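Local coordinates for oligopeptide-binding protein oppA (PDB 3DRF) that captures oligopeptides outside the cell as the binding component of the OppABCDF ABC transporter, which takes up peptides for growth in milk, at residues D273-V286 and M542-M555. Sequence-based numbering, arbitrary orientation.
Sequences DIINGMVSSQYKQV and MLNYTPVNKRVVGM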
loop_
_atom_site.group_PDB
_atom_site.type_symbol
_atom_site.label_atom_id
_atom_site.label_comp_id
_atom_site.label_asym_id
_atom_site.label_seq_id
_atom_site.Cartn_x
_atom_site.Cartn_y
_atom_site.Cartn_z
ATOM N N ASP A 273 4.619 -18.812 16.735
ATOM C CA ASP A 273 5.873 -18.244 17.196
ATOM C C ASP A 273 5.932 -16.743 16.992
ATOM O O ASP A 273 6.534 -16.042 17.760
ATOM C CB ASP A 273 7.072 -18.884 16.487
ATOM C CG ASP A 273 7.186 -20.363 16.745
ATOM O OD1 ASP A 273 7.315 -20.698 17.931
ATOM O OD2 ASP A 273 7.179 -21.158 15.829
ATOM N N ILE A 274 5.323 -16.272 15.915
ATOM C CA ILE A 274 5.359 -14.843 15.512
ATOM C C ILE A 274 3.974 -14.519 14.990
ATOM O O ILE A 274 3.438 -15.300 14.268
ATOM C CB ILE A 274 6.383 -14.661 14.382
ATOM C CG1 ILE A 274 7.818 -15.057 14.829
ATOM C CG2 ILE A 274 6.332 -13.232 13.830
ATOM C CD1 ILE A 274 8.828 -15.022 13.741
ATOM N N ILE A 275 3.426 -13.348 15.337
ATOM C CA ILE A 275 2.259 -12.775 14.650
ATOM C C ILE A 275 2.544 -11.350 14.184
ATOM O O ILE A 275 2.933 -10.527 14.940
ATOM C CB ILE A 275 0.965 -12.775 15.539
ATOM C CG1 ILE A 275 0.677 -14.192 16.135
ATOM C CG2 ILE A 275 -0.197 -12.246 14.705
ATOM C CD1 ILE A 275 -0.534 -14.248 17.009
ATOM N N ASN A 276 2.380 -11.150 12.887
ATOM C CA ASN A 276 2.553 -9.832 12.242
ATOM C C ASN A 276 1.211 -9.162 12.014
ATOM O O ASN A 276 0.215 -9.812 11.883
ATOM C CB ASN A 276 3.329 -10.015 10.915
ATOM C CG ASN A 276 4.782 -10.390 11.174
ATOM O OD1 ASN A 276 5.460 -9.706 11.902
ATOM N ND2 ASN A 276 5.221 -11.495 10.601
ATOM N N GLY A 277 1.238 -7.850 11.967
ATOM C CA GLY A 277 0.041 -7.053 11.693
ATOM C C GLY A 277 -0.937 -6.834 12.825
ATOM O O GLY A 277 -2.025 -6.438 12.598
ATOM N N MET A 278 -0.506 -7.095 14.056
ATOM C CA MET A 278 -1.435 -6.942 15.178
ATOM C C MET A 278 -1.822 -5.500 15.450
ATOM O O MET A 278 -0.996 -4.643 15.383
ATOM C CB MET A 278 -0.864 -7.582 16.456
ATOM C CG MET A 278 -0.790 -9.099 16.347
ATOM S SD MET A 278 -0.231 -9.863 17.911
ATOM C CE MET A 278 -1.670 -9.586 18.986
ATOM N N VAL A 279 -3.097 -5.299 15.756
ATOM C CA VAL A 279 -3.676 -3.976 15.988
ATOM C C VAL A 279 -3.083 -3.322 17.270
ATOM O O VAL A 279 -2.736 -3.975 18.232
ATOM C CB VAL A 279 -5.221 -4.035 16.095
ATOM C CG1 VAL A 279 -5.839 -4.266 14.689
ATOM C CG2 VAL A 279 -5.728 -5.035 17.146
ATOM N N SER A 280 -3.032 -2.010 17.245
ATOM C CA SER A 280 -2.491 -1.228 18.351
ATOM C C SER A 280 -3.227 -1.463 19.675
ATOM O O SER A 280 -2.613 -1.398 20.732
ATOM C CB SER A 280 -2.548 0.258 18.002
ATOM O OG SER A 280 -1.691 0.562 16.906
ATOM N N SER A 281 -4.514 -1.777 19.609
ATOM C CA SER A 281 -5.322 -1.929 20.838
ATOM C C SER A 281 -4.916 -3.158 21.680
ATOM O O SER A 281 -5.241 -3.222 22.817
ATOM C CB SER A 281 -6.804 -1.999 20.531
ATOM O OG SER A 281 -7.102 -3.132 19.730
ATOM N N GLN A 282 -4.233 -4.120 21.080
ATOM C CA GLN A 282 -3.767 -5.309 21.785
ATOM C C GLN A 282 -2.362 -5.232 22.356
ATOM O O GLN A 282 -1.888 -6.135 22.931
ATOM C CB GLN A 282 -3.885 -6.520 20.806
ATOM C CG GLN A 282 -5.349 -6.881 20.464
ATOM C CD GLN A 282 -5.478 -7.878 19.364
ATOM O OE1 GLN A 282 -4.551 -8.185 18.680
ATOM N NE2 GLN A 282 -6.662 -8.360 19.202
ATOM N N TYR A 283 -1.698 -4.113 22.151
ATOM C CA TYR A 283 -0.282 -3.956 22.507
ATOM C C TYR A 283 0.009 -4.232 23.996
ATOM O O TYR A 283 0.963 -4.891 24.317
ATOM C CB TYR A 283 0.186 -2.536 22.112
ATOM C CG TYR A 283 1.683 -2.266 22.252
ATOM C CD1 TYR A 283 2.654 -3.161 21.762
ATOM C CD2 TYR A 283 2.132 -1.069 22.764
ATOM C CE1 TYR A 283 3.984 -2.878 21.834
ATOM C CE2 TYR A 283 3.468 -0.806 22.839
ATOM C CZ TYR A 283 4.381 -1.706 22.383
ATOM O OH TYR A 283 5.752 -1.427 22.416
ATOM N N LYS A 284 -0.850 -3.711 24.880
ATOM C CA LYS A 284 -0.623 -3.900 26.321
ATOM C C LYS A 284 -0.794 -5.390 26.692
ATOM O O LYS A 284 -0.019 -5.933 27.405
ATOM C CB LYS A 284 -1.545 -2.997 27.124
ATOM C CG LYS A 284 -1.271 -3.109 28.584
ATOM C CD LYS A 284 -1.971 -2.037 29.318
ATOM C CE LYS A 284 -1.106 -0.857 29.660
ATOM N NZ LYS A 284 -1.875 0.185 30.454
ATOM N N GLN A 285 -1.838 -6.030 26.193
ATOM C CA GLN A 285 -2.042 -7.462 26.397
ATOM C C GLN A 285 -0.828 -8.262 25.961
ATOM O O GLN A 285 -0.435 -9.184 26.606
ATOM C CB GLN A 285 -3.315 -7.976 25.683
ATOM C CG GLN A 285 -4.595 -7.430 26.163
ATOM C CD GLN A 285 -5.730 -8.179 25.557
ATOM O OE1 GLN A 285 -6.161 -7.888 24.474
ATOM N NE2 GLN A 285 -6.181 -9.189 26.256
ATOM N N VAL A 286 -0.267 -7.900 24.810
ATOM C CA VAL A 286 0.875 -8.606 24.262
ATOM C C VAL A 286 2.133 -8.413 25.086
ATOM O O VAL A 286 2.881 -9.295 25.309
ATOM C CB VAL A 286 1.115 -8.193 22.780
ATOM C CG1 VAL A 286 2.446 -8.752 22.277
ATOM C CG2 VAL A 286 -0.063 -8.688 21.913
ATOM N N MET A 542 1.890 5.656 12.657
ATOM C CA MET A 542 1.955 4.518 13.569
ATOM C C MET A 542 3.349 3.949 13.742
ATOM O O MET A 542 4.217 4.135 12.928
ATOM C CB MET A 542 1.041 3.376 13.029
ATOM C CG MET A 542 0.360 2.463 14.053
ATOM S SD MET A 542 -1.043 1.710 13.202
ATOM C CE MET A 542 -0.227 0.906 11.877
ATOM N N LEU A 543 3.494 3.272 14.882
ATOM C CA LEU A 543 4.571 2.304 15.115
ATOM C C LEU A 543 3.983 0.906 14.996
ATOM O O LEU A 543 2.909 0.696 15.437
ATOM C CB LEU A 543 5.168 2.426 16.546
ATOM C CG LEU A 543 5.718 3.772 16.957
ATOM C CD1 LEU A 543 6.218 3.743 18.462
ATOM C CD2 LEU A 543 6.787 4.118 16.011
ATOM N N ASN A 544 4.713 0.008 14.354
ATOM C CA ASN A 544 4.393 -1.415 14.314
ATOM C C ASN A 544 5.046 -2.147 15.502
ATOM O O ASN A 544 6.058 -1.718 15.998
ATOM C CB ASN A 544 4.933 -2.049 13.008
ATOM C CG ASN A 544 4.118 -1.664 11.774
ATOM O OD1 ASN A 544 3.000 -1.340 11.866
ATOM N ND2 ASN A 544 4.762 -1.663 10.657
ATOM N N TYR A 545 4.459 -3.286 15.877
ATOM C CA TYR A 545 5.083 -4.212 16.831
ATOM C C TYR A 545 4.806 -5.628 16.375
ATOM O O TYR A 545 3.831 -5.888 15.756
ATOM C CB TYR A 545 4.562 -3.986 18.266
ATOM C CG TYR A 545 3.111 -4.432 18.482
ATOM C CD1 TYR A 545 2.823 -5.664 19.045
ATOM C CD2 TYR A 545 2.050 -3.594 18.155
ATOM C CE1 TYR A 545 1.562 -6.061 19.283
ATOM C CE2 TYR A 545 0.747 -4.004 18.349
ATOM C CZ TYR A 545 0.514 -5.241 18.931
ATOM O OH TYR A 545 -0.752 -5.617 19.188
ATOM N N THR A 546 5.701 -6.536 16.748
ATOM C CA THR A 546 5.561 -7.964 16.452
ATOM C C THR A 546 6.046 -8.740 17.663
ATOM O O THR A 546 7.169 -8.638 18.034
ATOM C CB THR A 546 6.445 -8.341 15.252
ATOM O OG1 THR A 546 5.869 -7.741 14.084
ATOM C CG2 THR A 546 6.512 -9.892 15.027
ATOM N N PRO A 547 5.205 -9.542 18.281
ATOM C CA PRO A 547 5.703 -10.469 19.302
ATOM C C PRO A 547 6.399 -11.712 18.681
ATOM O O PRO A 547 5.999 -12.228 17.686
ATOM C CB PRO A 547 4.420 -10.891 20.043
ATOM C CG PRO A 547 3.352 -10.849 19.002
ATOM C CD PRO A 547 3.746 -9.698 18.068
ATOM N N VAL A 548 7.478 -12.118 19.330
ATOM C CA VAL A 548 8.322 -13.212 18.888
ATOM C C VAL A 548 8.595 -14.149 20.071
ATOM O O VAL A 548 9.112 -13.720 21.059
ATOM C CB VAL A 548 9.674 -12.688 18.323
ATOM C CG1 VAL A 548 10.509 -13.858 17.853
ATOM C CG2 VAL A 548 9.414 -11.671 17.171
ATOM N N ASN A 549 8.235 -15.417 19.946
ATOM C CA ASN A 549 8.483 -16.419 21.012
ATOM C C ASN A 549 9.975 -16.445 21.292
ATOM O O ASN A 549 10.777 -16.374 20.425
ATOM C CB ASN A 549 7.977 -17.799 20.545
ATOM C CG ASN A 549 8.124 -18.875 21.595
ATOM O OD1 ASN A 549 9.198 -19.248 21.967
ATOM N ND2 ASN A 549 7.012 -19.390 22.007
ATOM N N LYS A 550 10.319 -16.544 22.570
ATOM C CA LYS A 550 11.738 -16.577 22.964
ATOM C C LYS A 550 12.580 -17.741 22.406
ATOM O O LYS A 550 13.734 -17.642 22.388
ATOM C CB LYS A 550 11.910 -16.409 24.501
ATOM C CG LYS A 550 11.455 -15.058 24.946
ATOM C CD LYS A 550 11.740 -14.818 26.416
ATOM C CE LYS A 550 11.009 -13.644 26.944
ATOM N NZ LYS A 550 11.103 -13.521 28.473
ATOM N N ARG A 551 11.934 -18.765 21.897
ATOM C CA ARG A 551 12.657 -19.856 21.284
ATOM C C ARG A 551 13.257 -19.461 19.901
ATOM O O ARG A 551 14.169 -20.077 19.429
ATOM C CB ARG A 551 11.788 -21.111 21.159
ATOM C CG ARG A 551 10.862 -21.095 19.914
ATOM C CD ARG A 551 10.116 -22.380 19.797
ATOM N NE ARG A 551 9.407 -22.530 18.526
ATOM C CZ ARG A 551 9.594 -23.513 17.659
ATOM N NH1 ARG A 551 10.515 -24.418 17.848
ATOM N NH2 ARG A 551 8.895 -23.535 16.547
ATOM N N VAL A 552 12.727 -18.383 19.307
ATOM C CA VAL A 552 13.153 -17.939 17.976
ATOM C C VAL A 552 14.381 -17.049 18.018
ATOM O O VAL A 552 14.411 -16.108 18.768
ATOM C CB VAL A 552 12.005 -17.143 17.248
ATOM C CG1 VAL A 552 12.446 -16.803 15.823
ATOM C CG2 VAL A 552 10.709 -17.947 17.211
ATOM N N VAL A 553 15.358 -17.316 17.190
ATOM C CA VAL A 553 16.510 -16.484 17.096
ATOM C C VAL A 553 16.581 -15.955 15.662
ATOM O O VAL A 553 16.243 -16.621 14.766
ATOM C CB VAL A 553 17.825 -17.253 17.448
ATOM C CG1 VAL A 553 17.857 -17.693 18.920
ATOM C CG2 VAL A 553 17.988 -18.451 16.583
ATOM N N GLY A 554 17.027 -14.729 15.500
ATOM C CA GLY A 554 17.244 -14.163 14.172
ATOM C C GLY A 554 16.092 -13.353 13.580
ATOM O O GLY A 554 16.214 -12.898 12.491
ATOM N N MET A 555 14.986 -13.224 14.271
ATOM C CA MET A 555 13.905 -12.389 13.773
ATOM C C MET A 555 14.222 -10.900 14.072
ATOM O O MET A 555 14.848 -10.604 15.052
ATOM C CB MET A 555 12.572 -12.789 14.372
ATOM C CG MET A 555 11.395 -11.926 13.968
ATOM S SD MET A 555 11.013 -11.901 12.171
ATOM C CE MET A 555 9.867 -10.546 12.059
HETATM O O HOH W 1 2.055 -7.929 15.050
HETATM O O HOH W 2 3.544 -6.119 12.736
HETATM O O HOH W 3 1.711 -4.117 14.614
HETATM O O HOH W 4 0.634 -0.867 15.945
#
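Tyr545 reaches from strand 542-549 into the turn that leads to helix 283-286. Its OH donates to Val279 O at 2.7 Å, from above the carbonyl plane. Gln282 N meets the same oxygen from the opposite face. CD1 of Tyr283 sits 3.5 Å over the centre of the Tyr545 ring, an edge-to-face pair with planes at 50°. Val286 CG2 meets the ring at its edge, and Met278 CB lies against CZ. With chi1 at 71°, the Tyr545 ring stands between its own backbone N and carbonyl carbon. Replacement by alanine would take away one of the two donors to Val279 O and is likely to open a gap beneath Tyr283. Pro547 continues the packing, its CG 3.9 Å from Met278 SD.

Towards exposed Gly277 and Leu543 the contact is looser. Three waters link the backbones of Ile275, Gly277 and Met278 to Tyr545, and a fourth joins Ser280 OG to Leu543 O. Direct bonds resume beyond: Thr546 OG1 donates to Asn276 OD1, and Arg551 forms a side-on salt bridge with Asp273, NE to OD1 at 2.8 Å and NH2 to OD2. Between these lies a single antiparallel bridge, Ile274 with Val548. It joins edge strand 274-276 of one sheet to strand 536-549 of another, within a venus fly-trap peptide-binding fold.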